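Local atomic coordinates of interferon gamma receptor 1 (Gallus gallus, PDB entry 4EQ3), a protein that probably binds the cytokine interferon gamma outside the cell as the ligand-binding receptor chain, of which this piece is the extracellular part. Residues K46-G51 with I76-W81; Y80-K85 with V96-F101; G110-N115 with V190-H195. All blocks are in the same frame, centred on the assembly; numbering follows the deposited sequence.

Contact 1 of 3, residues K46-G51 with I76-W81; sequences KPYLSG and IFHSYW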
loop_
_atom_site.group_PDB
_atom_site.type_symbol
_atom_site.label_atom_id
_atom_site.label_comp_id
_atom_site.label_asym_id
_atom_site.label_seq_id
_atom_site.Cartn_x
_atom_site.Cartn_y
_atom_site.Cartn_z
ATOM N N LYS A 46 -2.444 -15.147 -13.167
ATOM C CA LYS A 46 -3.763 -15.471 -13.662
ATOM C C LYS A 46 -4.761 -14.325 -13.315
ATOM O O LYS A 46 -5.160 -14.197 -12.206
ATOM C CB LYS A 46 -4.205 -16.816 -13.129
ATOM C CG LYS A 46 -5.596 -17.182 -13.471
ATOM C CD LYS A 46 -5.912 -18.616 -13.331
ATOM C CE LYS A 46 -5.854 -19.120 -11.924
ATOM N NZ LYS A 46 -6.713 -20.214 -11.621
ATOM N N PRO A 47 -5.084 -13.498 -14.303
ATOM C CA PRO A 47 -6.009 -12.377 -14.119
ATOM C C PRO A 47 -7.442 -12.884 -14.138
ATOM O O PRO A 47 -7.706 -13.928 -14.737
ATOM C CB PRO A 47 -5.766 -11.510 -15.354
ATOM C CG PRO A 47 -4.600 -12.136 -16.081
ATOM C CD PRO A 47 -4.581 -13.560 -15.682
ATOM N N TYR A 48 -8.360 -12.152 -13.517
ATOM C CA TYR A 48 -9.717 -12.663 -13.329
ATOM C C TYR A 48 -10.498 -12.813 -14.641
ATOM O O TYR A 48 -11.271 -13.756 -14.796
ATOM C CB TYR A 48 -10.489 -11.793 -12.324
ATOM C CG TYR A 48 -11.358 -10.721 -12.952
ATOM C CD1 TYR A 48 -12.723 -10.923 -13.121
ATOM C CD2 TYR A 48 -10.816 -9.511 -13.378
ATOM C CE1 TYR A 48 -13.526 -9.953 -13.697
ATOM C CE2 TYR A 48 -11.611 -8.530 -13.951
ATOM C CZ TYR A 48 -12.970 -8.760 -14.107
ATOM O OH TYR A 48 -13.784 -7.805 -14.679
ATOM N N LEU A 49 -10.282 -11.893 -15.578
ATOM C CA LEU A 49 -11.043 -11.862 -16.830
ATOM C C LEU A 49 -10.820 -13.086 -17.695
ATOM O O LEU A 49 -11.773 -13.718 -18.137
ATOM C CB LEU A 49 -10.715 -10.608 -17.647
ATOM C CG LEU A 49 -11.622 -9.405 -17.385
ATOM C CD1 LEU A 49 -11.148 -8.166 -18.137
ATOM C CD2 LEU A 49 -13.072 -9.741 -17.729
ATOM N N SER A 50 -9.556 -13.403 -17.959
ATOM C CA SER A 50 -9.238 -14.530 -18.820
ATOM C C SER A 50 -9.287 -15.829 -18.042
ATOM O O SER A 50 -9.555 -16.888 -18.608
ATOM C CB SER A 50 -7.857 -14.355 -19.438
ATOM O OG SER A 50 -6.881 -14.240 -18.423
ATOM N N GLY A 51 -9.033 -15.747 -16.738
ATOM C CA GLY A 51 -9.005 -16.926 -15.893
ATOM C C GLY A 51 -7.937 -17.913 -16.321
ATOM O O GLY A 51 -8.011 -19.101 -15.997
ATOM N N ILE A 76 -8.779 -3.790 -8.149
ATOM C CA ILE A 76 -8.660 -3.786 -6.695
ATOM C C ILE A 76 -9.607 -4.799 -6.035
ATOM O O ILE A 76 -9.329 -5.296 -4.945
ATOM C CB ILE A 76 -8.884 -2.368 -6.105
ATOM C CG1 ILE A 76 -8.163 -2.213 -4.759
ATOM C CG2 ILE A 76 -10.373 -2.050 -5.987
ATOM C CD1 ILE A 76 -7.983 -0.744 -4.320
ATOM N N PHE A 77 -10.709 -5.117 -6.710
ATOM C CA PHE A 77 -11.747 -5.979 -6.127
ATOM C C PHE A 77 -11.731 -7.419 -6.624
ATOM O O PHE A 77 -12.158 -8.329 -5.910
ATOM C CB PHE A 77 -13.137 -5.354 -6.306
ATOM C CG PHE A 77 -13.291 -4.037 -5.598
ATOM C CD1 PHE A 77 -13.211 -3.970 -4.218
ATOM C CD2 PHE A 77 -13.507 -2.871 -6.306
ATOM C CE1 PHE A 77 -13.342 -2.762 -3.552
ATOM C CE2 PHE A 77 -13.633 -1.653 -5.645
ATOM C CZ PHE A 77 -13.553 -1.606 -4.268
ATOM N N HIS A 78 -11.232 -7.642 -7.832
ATOM C CA HIS A 78 -11.201 -9.002 -8.363
ATOM C C HIS A 78 -9.927 -9.724 -7.936
ATOM O O HIS A 78 -8.980 -9.093 -7.467
ATOM C CB HIS A 78 -11.328 -9.001 -9.881
ATOM C CG HIS A 78 -12.592 -8.375 -10.380
ATOM N ND1 HIS A 78 -13.837 -8.904 -10.116
ATOM C CD2 HIS A 78 -12.805 -7.267 -11.130
ATOM C CE1 HIS A 78 -14.762 -8.148 -10.681
ATOM N NE2 HIS A 78 -14.161 -7.152 -11.306
ATOM N N SER A 79 -9.917 -11.045 -8.106
ATOM C CA SER A 79 -8.844 -11.902 -7.612
ATOM C C SER A 79 -7.722 -12.112 -8.632
ATOM O O SER A 79 -7.920 -11.993 -9.846
ATOM C CB SER A 79 -9.407 -13.268 -7.188
ATOM O OG SER A 79 -10.370 -13.145 -6.155
ATOM N N TYR A 80 -6.534 -12.413 -8.114
ATOM C CA TYR A 80 -5.388 -12.783 -8.935
ATOM C C TYR A 80 -4.739 -13.998 -8.296
ATOM O O TYR A 80 -4.775 -14.159 -7.073
ATOM C CB TYR A 80 -4.351 -11.654 -8.979
ATOM C CG TYR A 80 -4.710 -10.438 -9.818
ATOM C CD1 TYR A 80 -4.310 -10.341 -11.148
ATOM C CD2 TYR A 80 -5.409 -9.370 -9.267
ATOM C CE1 TYR A 80 -4.611 -9.215 -11.913
ATOM C CE2 TYR A 80 -5.712 -8.245 -10.024
ATOM C CZ TYR A 80 -5.314 -8.178 -11.342
ATOM O OH TYR A 80 -5.628 -7.066 -12.080
ATOM N N TRP A 81 -4.155 -14.856 -9.122
ATOM C CA TRP A 81 -3.277 -15.894 -8.626
ATOM C C TRP A 81 -1.925 -15.722 -9.308
ATOM O O TRP A 81 -1.846 -15.185 -10.419
ATOM C CB TRP A 81 -3.851 -17.287 -8.896
ATOM C CG TRP A 81 -4.933 -17.673 -7.937
ATOM C CD1 TRP A 81 -4.800 -18.419 -6.801
ATOM C CD2 TRP A 81 -6.312 -17.313 -8.022
ATOM N NE1 TRP A 81 -6.014 -18.547 -6.176
ATOM C CE2 TRP A 81 -6.959 -17.879 -6.910
ATOM C CE3 TRP A 81 -7.059 -16.563 -8.932
ATOM C CZ2 TRP A 81 -8.324 -17.728 -6.684
ATOM C CZ3 TRP A 81 -8.419 -16.420 -8.712
ATOM C CH2 TRP A 81 -9.035 -16.993 -7.592
HETATM O O HOH W 1 -7.978 -10.187 -11.588
#
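Lys-46 N donates to Trp-81 O at 2.8 Å, an almost straight bond (175° at the hydrogen) that closes the last antiparallel pair between the ends of strands 40-46 and 81-88. The return bond from Trp-81 N to Lys-46 O is weak, and Lys-46 O is also approached by Tyr-80 CA. Beyond this pair the direct backbone bonds stop, and a water takes over: it accepts from Tyr-48 N and donates to Ser-79 O, sitting over the centre of the Tyr-80 ring. Farther out, the rings of Tyr-48 and His-78 stack face to face, centroids 3.6 Å apart and planes 12° from parallel. His-78 CD2 lies 3.3 Å from Tyr-48 CE2, while His-78 CB rests over the same phenol ring in a CH-pi contact near CG. On the Trp-81 side, Lys-46 bends at chi3 (66°), bringing CE to 4.1 Å from Trp-81 CB; its NZ makes an off-centre cation-pi contact with the six-membered ring. Pro-47 CA packs near Tyr-80 CD1. Where backbone pairing ends, then, the two loops of this fibronectin-type domain remain joined by water, stacked rings and a lysine charge that the indole probably helps to stabilise.

Contact 2 of 3, residues Y80-K85 with V96-F101; sequences YWFRIK and VETDEF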
loop_
_atom_site.group_PDB
_atom_site.type_symbol
_atom_site.label_atom_id
_atom_site.label_comp_id
_atom_site.label_asym_id
_atom_site.label_seq_id
_atom_site.Cartn_x
_atom_site.Cartn_y
_atom_site.Cartn_z
ATOM N N TYR A 80 -6.534 -12.413 -8.114
ATOM C CA TYR A 80 -5.388 -12.783 -8.935
ATOM C C TYR A 80 -4.739 -13.998 -8.296
ATOM O O TYR A 80 -4.775 -14.159 -7.073
ATOM C CB TYR A 80 -4.351 -11.654 -8.979
ATOM C CG TYR A 80 -4.710 -10.438 -9.818
ATOM C CD1 TYR A 80 -4.310 -10.341 -11.148
ATOM C CD2 TYR A 80 -5.409 -9.370 -9.267
ATOM C CE1 TYR A 80 -4.611 -9.215 -11.913
ATOM C CE2 TYR A 80 -5.712 -8.245 -10.024
ATOM C CZ TYR A 80 -5.314 -8.178 -11.342
ATOM O OH TYR A 80 -5.628 -7.066 -12.080
ATOM N N TRP A 81 -4.155 -14.856 -9.122
ATOM C CA TRP A 81 -3.277 -15.894 -8.626
ATOM C C TRP A 81 -1.925 -15.722 -9.308
ATOM O O TRP A 81 -1.846 -15.185 -10.419
ATOM C CB TRP A 81 -3.851 -17.287 -8.896
ATOM C CG TRP A 81 -4.933 -17.673 -7.937
ATOM C CD1 TRP A 81 -4.800 -18.419 -6.801
ATOM C CD2 TRP A 81 -6.312 -17.313 -8.022
ATOM N NE1 TRP A 81 -6.014 -18.547 -6.176
ATOM C CE2 TRP A 81 -6.959 -17.879 -6.910
ATOM C CE3 TRP A 81 -7.059 -16.563 -8.932
ATOM C CZ2 TRP A 81 -8.324 -17.728 -6.684
ATOM C CZ3 TRP A 81 -8.419 -16.420 -8.712
ATOM C CH2 TRP A 81 -9.035 -16.993 -7.592
ATOM N N PHE A 82 -0.863 -16.153 -8.637
ATOM C CA PHE A 82 0.468 -16.120 -9.242
ATOM C C PHE A 82 1.134 -17.464 -9.024
ATOM O O PHE A 82 0.759 -18.207 -8.118
ATOM C CB PHE A 82 1.331 -14.995 -8.652
ATOM C CG PHE A 82 0.642 -13.667 -8.597
ATOM C CD1 PHE A 82 -0.004 -13.256 -7.440
ATOM C CD2 PHE A 82 0.638 -12.827 -9.700
ATOM C CE1 PHE A 82 -0.642 -12.026 -7.379
ATOM C CE2 PHE A 82 -0.001 -11.601 -9.651
ATOM C CZ PHE A 82 -0.648 -11.200 -8.487
ATOM N N ARG A 83 2.113 -17.795 -9.858
ATOM C CA ARG A 83 2.812 -19.066 -9.687
ATOM C C ARG A 83 4.244 -18.983 -10.202
ATOM O O ARG A 83 4.561 -18.174 -11.068
ATOM C CB ARG A 83 2.053 -20.217 -10.367
ATOM C CG ARG A 83 2.083 -20.201 -11.890
ATOM C CD ARG A 83 1.265 -21.379 -12.438
ATOM N NE ARG A 83 1.231 -21.459 -13.896
ATOM C CZ ARG A 83 0.554 -22.394 -14.563
ATOM N NH1 ARG A 83 -0.131 -23.311 -13.896
ATOM N NH2 ARG A 83 0.563 -22.420 -15.888
ATOM N N ILE A 84 5.112 -19.821 -9.653
ATOM C CA ILE A 84 6.515 -19.756 -10.019
ATOM C C ILE A 84 7.072 -21.144 -10.215
ATOM O O ILE A 84 6.807 -22.036 -9.424
ATOM C CB ILE A 84 7.353 -19.096 -8.907
ATOM C CG1 ILE A 84 6.661 -17.831 -8.373
ATOM C CG2 ILE A 84 8.768 -18.810 -9.418
ATOM C CD1 ILE A 84 6.331 -17.887 -6.904
ATOM N N LYS A 85 7.886 -21.315 -11.249
ATOM C CA LYS A 85 8.625 -22.562 -11.408
ATOM C C LYS A 85 10.111 -22.245 -11.426
ATOM O O LYS A 85 10.501 -21.127 -11.757
ATOM C CB LYS A 85 8.235 -23.281 -12.704
ATOM C CG LYS A 85 8.645 -22.524 -13.963
ATOM C CD LYS A 85 8.412 -23.357 -15.221
ATOM C CE LYS A 85 8.589 -22.510 -16.470
ATOM N NZ LYS A 85 8.417 -23.294 -17.727
ATOM N N VAL A 96 4.474 -23.668 -8.554
ATOM C CA VAL A 96 3.821 -23.633 -7.260
ATOM C C VAL A 96 2.998 -22.357 -7.232
ATOM O O VAL A 96 3.469 -21.293 -7.652
ATOM C CB VAL A 96 4.836 -23.651 -6.096
ATOM C CG1 VAL A 96 5.856 -22.552 -6.283
ATOM C CG2 VAL A 96 4.119 -23.518 -4.754
ATOM N N GLU A 97 1.768 -22.475 -6.742
ATOM C CA GLU A 97 0.785 -21.401 -6.810
ATOM C C GLU A 97 0.673 -20.645 -5.483
ATOM O O GLU A 97 0.822 -21.233 -4.411
ATOM C CB GLU A 97 -0.576 -22.005 -7.182
ATOM C CG GLU A 97 -1.640 -21.004 -7.562
ATOM C CD GLU A 97 -2.861 -21.680 -8.190
ATOM O OE1 GLU A 97 -3.749 -22.139 -7.436
ATOM O OE2 GLU A 97 -2.913 -21.756 -9.436
ATOM N N THR A 98 0.400 -19.348 -5.553
ATOM C CA THR A 98 0.199 -18.567 -4.334
ATOM C C THR A 98 -1.242 -18.697 -3.833
ATOM O O THR A 98 -2.124 -19.198 -4.550
ATOM C CB THR A 98 0.484 -17.067 -4.553
ATOM O OG1 THR A 98 -0.423 -16.535 -5.529
ATOM C CG2 THR A 98 1.922 -16.830 -5.012
ATOM N N ASP A 99 -1.476 -18.241 -2.604
ATOM C CA ASP A 99 -2.832 -18.013 -2.123
ATOM C C ASP A 99 -3.530 -17.040 -3.063
ATOM O O ASP A 99 -2.880 -16.268 -3.780
ATOM C CB ASP A 99 -2.829 -17.401 -0.719
ATOM C CG ASP A 99 -2.268 -18.339 0.341
ATOM O OD1 ASP A 99 -2.277 -19.576 0.133
ATOM O OD2 ASP A 99 -1.824 -17.826 1.394
ATOM N N GLU A 100 -4.859 -17.079 -3.059
ATOM C CA GLU A 100 -5.651 -16.091 -3.770
ATOM C C GLU A 100 -5.271 -14.697 -3.285
ATOM O O GLU A 100 -5.077 -14.479 -2.091
ATOM C CB GLU A 100 -7.138 -16.327 -3.508
ATOM C CG GLU A 100 -8.051 -15.244 -4.053
ATOM C CD GLU A 100 -9.525 -15.612 -3.894
ATOM O OE1 GLU A 100 -9.815 -16.647 -3.262
ATOM O OE2 GLU A 100 -10.385 -14.870 -4.402
ATOM N N PHE A 101 -5.181 -13.753 -4.212
ATOM C CA PHE A 101 -4.820 -12.392 -3.841
ATOM C C PHE A 101 -5.862 -11.402 -4.320
ATOM O O PHE A 101 -6.209 -11.366 -5.503
ATOM C CB PHE A 101 -3.433 -12.007 -4.370
ATOM C CG PHE A 101 -3.076 -10.555 -4.131
ATOM C CD1 PHE A 101 -2.481 -10.156 -2.939
ATOM C CD2 PHE A 101 -3.343 -9.594 -5.091
ATOM C CE1 PHE A 101 -2.152 -8.816 -2.717
ATOM C CE2 PHE A 101 -3.015 -8.256 -4.879
ATOM C CZ PHE A 101 -2.425 -7.866 -3.691
#
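Phe-82 and Thr-98 meet in the antiparallel hairpin of strands 81-88 and 91-97, part of the N-terminal fibronectin-type beta sandwich of the receptor. Thr-98 N donates to Phe-82 O at 2.8 Å, and Phe-82 N turns to the threonine hydroxyl instead of a backbone carbonyl, with OG1 at 3.2 Å. Thr-98 chi1 of 62° sets OG1 between its own N and carbonyl carbon; the hydroxyl accepts from Phe-82 N and donates to Asp-99 O, so one side chain satisfies both an amide and a carbonyl. Toward the hairpin turn, Ile-84 and Val-96 exchange two backbone bonds. At the other end Tyr-80 and Phe-101 do the same, Tyr-80 N reaching Phe-101 O at 2.8 Å. Between these pairs the register slips by one residue, Asp-99 being the extra one, its side chain turned away from strand 81-88.

Phe-82, Ile-84 and Phe-101 face the interior, against strands 17-22 and 40-46 among others; Phe-82 CE1 comes to 4.1 Å from Phe-101 CB. Trp-81, Arg-83 and Glu-97 occupy the other face. The acidic and basic ends nearby find partners beyond these segments: Arg-83 NE forms a salt bridge with Glu-44, Glu-97 OE2 bonds Tyr-53 OH, and Glu-100 OE2 probably bonds Ser-79 OG. The extended Glu-100 side chain crosses the indole of Trp-81 obliquely, CG 3.6 Å from Trp-81 CZ2, and its carboxylate plane is turned 28° from the ring. On the same face, Glu-100 CA makes a CH-pi contact with the five-membered ring, offset toward its rim and 3.5 Å from Trp-81 NE1, while Thr-98 O sits at the indole edge, 3.6 Å from Trp-81 CD1.

Contact 3 of 3, residues G110-N115 with V190-H195; sequences GPPKLN and VSAKGH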
loop_
_atom_site.group_PDB
_atom_site.type_symbol
_atom_site.label_atom_id
_atom_site.label_comp_id
_atom_site.label_asym_id
_atom_site.label_seq_id
_atom_site.Cartn_x
_atom_site.Cartn_y
_atom_site.Cartn_z
ATOM N N GLY A 110 0.021 1.864 4.499
ATOM C CA GLY A 110 0.865 2.331 5.585
ATOM C C GLY A 110 0.506 3.718 6.100
ATOM O O GLY A 110 -0.345 4.408 5.541
ATOM N N PRO A 111 1.171 4.152 7.178
ATOM C CA PRO A 111 0.819 5.466 7.716
ATOM C C PRO A 111 1.085 6.572 6.696
ATOM O O PRO A 111 2.026 6.481 5.900
ATOM C CB PRO A 111 1.731 5.610 8.935
ATOM C CG PRO A 111 2.834 4.619 8.739
ATOM C CD PRO A 111 2.244 3.490 7.938
ATOM N N PRO A 112 0.242 7.609 6.695
ATOM C CA PRO A 112 0.486 8.741 5.805
ATOM C C PRO A 112 1.568 9.657 6.375
ATOM O O PRO A 112 1.848 9.616 7.571
ATOM C CB PRO A 112 -0.848 9.477 5.814
ATOM C CG PRO A 112 -1.434 9.161 7.139
ATOM C CD PRO A 112 -1.024 7.750 7.440
ATOM N N LYS A 113 2.155 10.479 5.518
ATOM C CA LYS A 113 3.067 11.519 5.955
ATOM C C LYS A 113 2.217 12.691 6.421
ATOM O O LYS A 113 1.296 13.114 5.724
ATOM C CB LYS A 113 3.972 11.927 4.794
ATOM C CG LYS A 113 5.042 12.940 5.149
ATOM C CD LYS A 113 5.987 12.402 6.210
ATOM C CE LYS A 113 7.067 13.432 6.565
ATOM N NZ LYS A 113 7.994 12.942 7.639
ATOM N N LEU A 114 2.502 13.211 7.608
ATOM C CA LEU A 114 1.657 14.256 8.173
ATOM C C LEU A 114 2.487 15.432 8.658
ATOM O O LEU A 114 3.351 15.268 9.517
ATOM C CB LEU A 114 0.839 13.691 9.335
ATOM C CG LEU A 114 -0.277 14.572 9.912
ATOM C CD1 LEU A 114 -1.341 13.726 10.600
ATOM C CD2 LEU A 114 0.252 15.642 10.855
ATOM N N ASN A 115 2.228 16.618 8.117
ATOM C CA ASN A 115 2.892 17.826 8.614
ATOM C C ASN A 115 1.940 18.719 9.400
ATOM O O ASN A 115 0.801 18.947 8.989
ATOM C CB ASN A 115 3.538 18.628 7.478
ATOM C CG ASN A 115 4.418 19.758 8.000
ATOM O OD1 ASN A 115 4.240 20.930 7.643
ATOM N ND2 ASN A 115 5.361 19.410 8.875
ATOM N N VAL A 190 -1.988 15.220 16.884
ATOM C CA VAL A 190 -2.832 14.784 15.790
ATOM C C VAL A 190 -2.209 13.607 15.058
ATOM O O VAL A 190 -0.972 13.522 14.918
ATOM C CB VAL A 190 -3.086 15.937 14.797
ATOM C CG1 VAL A 190 -1.920 16.076 13.832
ATOM C CG2 VAL A 190 -4.371 15.704 14.043
ATOM N N SER A 191 -3.078 12.704 14.608
ATOM C CA SER A 191 -2.686 11.557 13.799
ATOM C C SER A 191 -3.702 11.358 12.683
ATOM O O SER A 191 -4.802 11.912 12.727
ATOM C CB SER A 191 -2.623 10.297 14.654
ATOM O OG SER A 191 -3.917 9.959 15.118
ATOM N N ALA A 192 -3.342 10.567 11.680
ATOM C CA ALA A 192 -4.246 10.367 10.552
ATOM C C ALA A 192 -4.151 8.959 9.972
ATOM O O ALA A 192 -3.133 8.283 10.145
ATOM C CB ALA A 192 -3.971 11.407 9.463
ATOM N N LYS A 193 -5.193 8.523 9.290
ATOM C CA LYS A 193 -5.223 7.267 8.552
ATOM C C LYS A 193 -5.801 7.454 7.150
ATOM O O LYS A 193 -6.685 8.193 6.975
ATOM C CB LYS A 193 -6.124 6.254 9.236
ATOM C CG LYS A 193 -5.677 5.631 10.440
ATOM C CD LYS A 193 -6.556 4.454 10.704
ATOM C CE LYS A 193 -7.533 4.697 11.712
ATOM N NZ LYS A 193 -7.912 3.496 12.377
ATOM N N GLY A 194 -5.308 6.739 6.171
ATOM C CA GLY A 194 -5.923 6.742 4.855
ATOM C C GLY A 194 -7.140 5.829 4.791
ATOM O O GLY A 194 -7.192 4.802 5.475
ATOM N N HIS A 195 -8.123 6.217 3.976
ATOM C CA HIS A 195 -9.326 5.421 3.731
ATOM C C HIS A 195 -9.563 5.353 2.225
ATOM O O HIS A 195 -9.391 6.349 1.527
ATOM C CB HIS A 195 -10.561 6.069 4.375
ATOM C CG HIS A 195 -10.664 5.873 5.859
ATOM N ND1 HIS A 195 -9.963 6.643 6.766
ATOM C CD2 HIS A 195 -11.413 5.019 6.594
ATOM C CE1 HIS A 195 -10.264 6.256 7.994
ATOM N NE2 HIS A 195 -11.136 5.269 7.919
HETATM O O HOH W 2 -2.906 5.173 6.660
#
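Leu-114 packs both of its methyls on strand 186-196: CD2 meets Val-190 CG1 at 3.7 Å, and CD1 lies at the same distance from Ala-192 CB. The leucine has CG anti to the backbone N (chi1 -170°), which carries the branch toward the opposite strand, where its two tips straddle the span from Val-190 to Ala-192. Ser-191, between them, turns its side chain away, leaving its backbone carbon beneath Leu-114 CD1. Pro-112 adds the second tight point: its ring CD touches Ala-192 O at 3.5 Å, and CG stands 4.1 Å from Ala-192 CB. The small alanine methyl is thus shared by a proline and a leucine.

Contact is looser toward Gly-110 and Gly-194. There a water spans the gap, donating to Gly-110 O and accepting from Gly-194 N, 2.9 Å from each of these atoms; His-129 also hydrogen-bonds Gly-110 O. Lys-193 points away from this interface, and no direct hydrogen bond joins the two segments.

This is face-to-face packing between the two sheets of the C-terminal fibronectin type III domain. Strand segments 113-115 and 190-195 approach to 8.0 Å between axes, at 145° between their N-to-C directions. Val-125 and Val-127 of strand 122-128 extend the apolar layer beside Leu-114, Pro-112 and Ala-192, while Val-190 packs onto Val-152 and Phe-154 of strand 148-156 and Leu-114 also touches Ser-206 of strand 201-213.

Overall arrangement
Contacts 1 and 2 are neighbours in the N-terminal domain, their centres 11 Å apart. They share Tyr-80 and Trp-81: this start of strand 81-88 pairs with the end of strand 40-46 in contact 1 and, on its other flank, with the 96-101 segment in contact 2. The side chains of Ser-79 in the first and Glu-100 in the second tie the two together further. Contact 3 belongs to the C-terminal domain, beyond the chain's centre, with its centre 30 Å from that of contact 1 and 32 Å from that of contact 2. Its nearest atoms remain about 9 Å from contact 1 and about 13 Å from contact 2, so neither touches it directly.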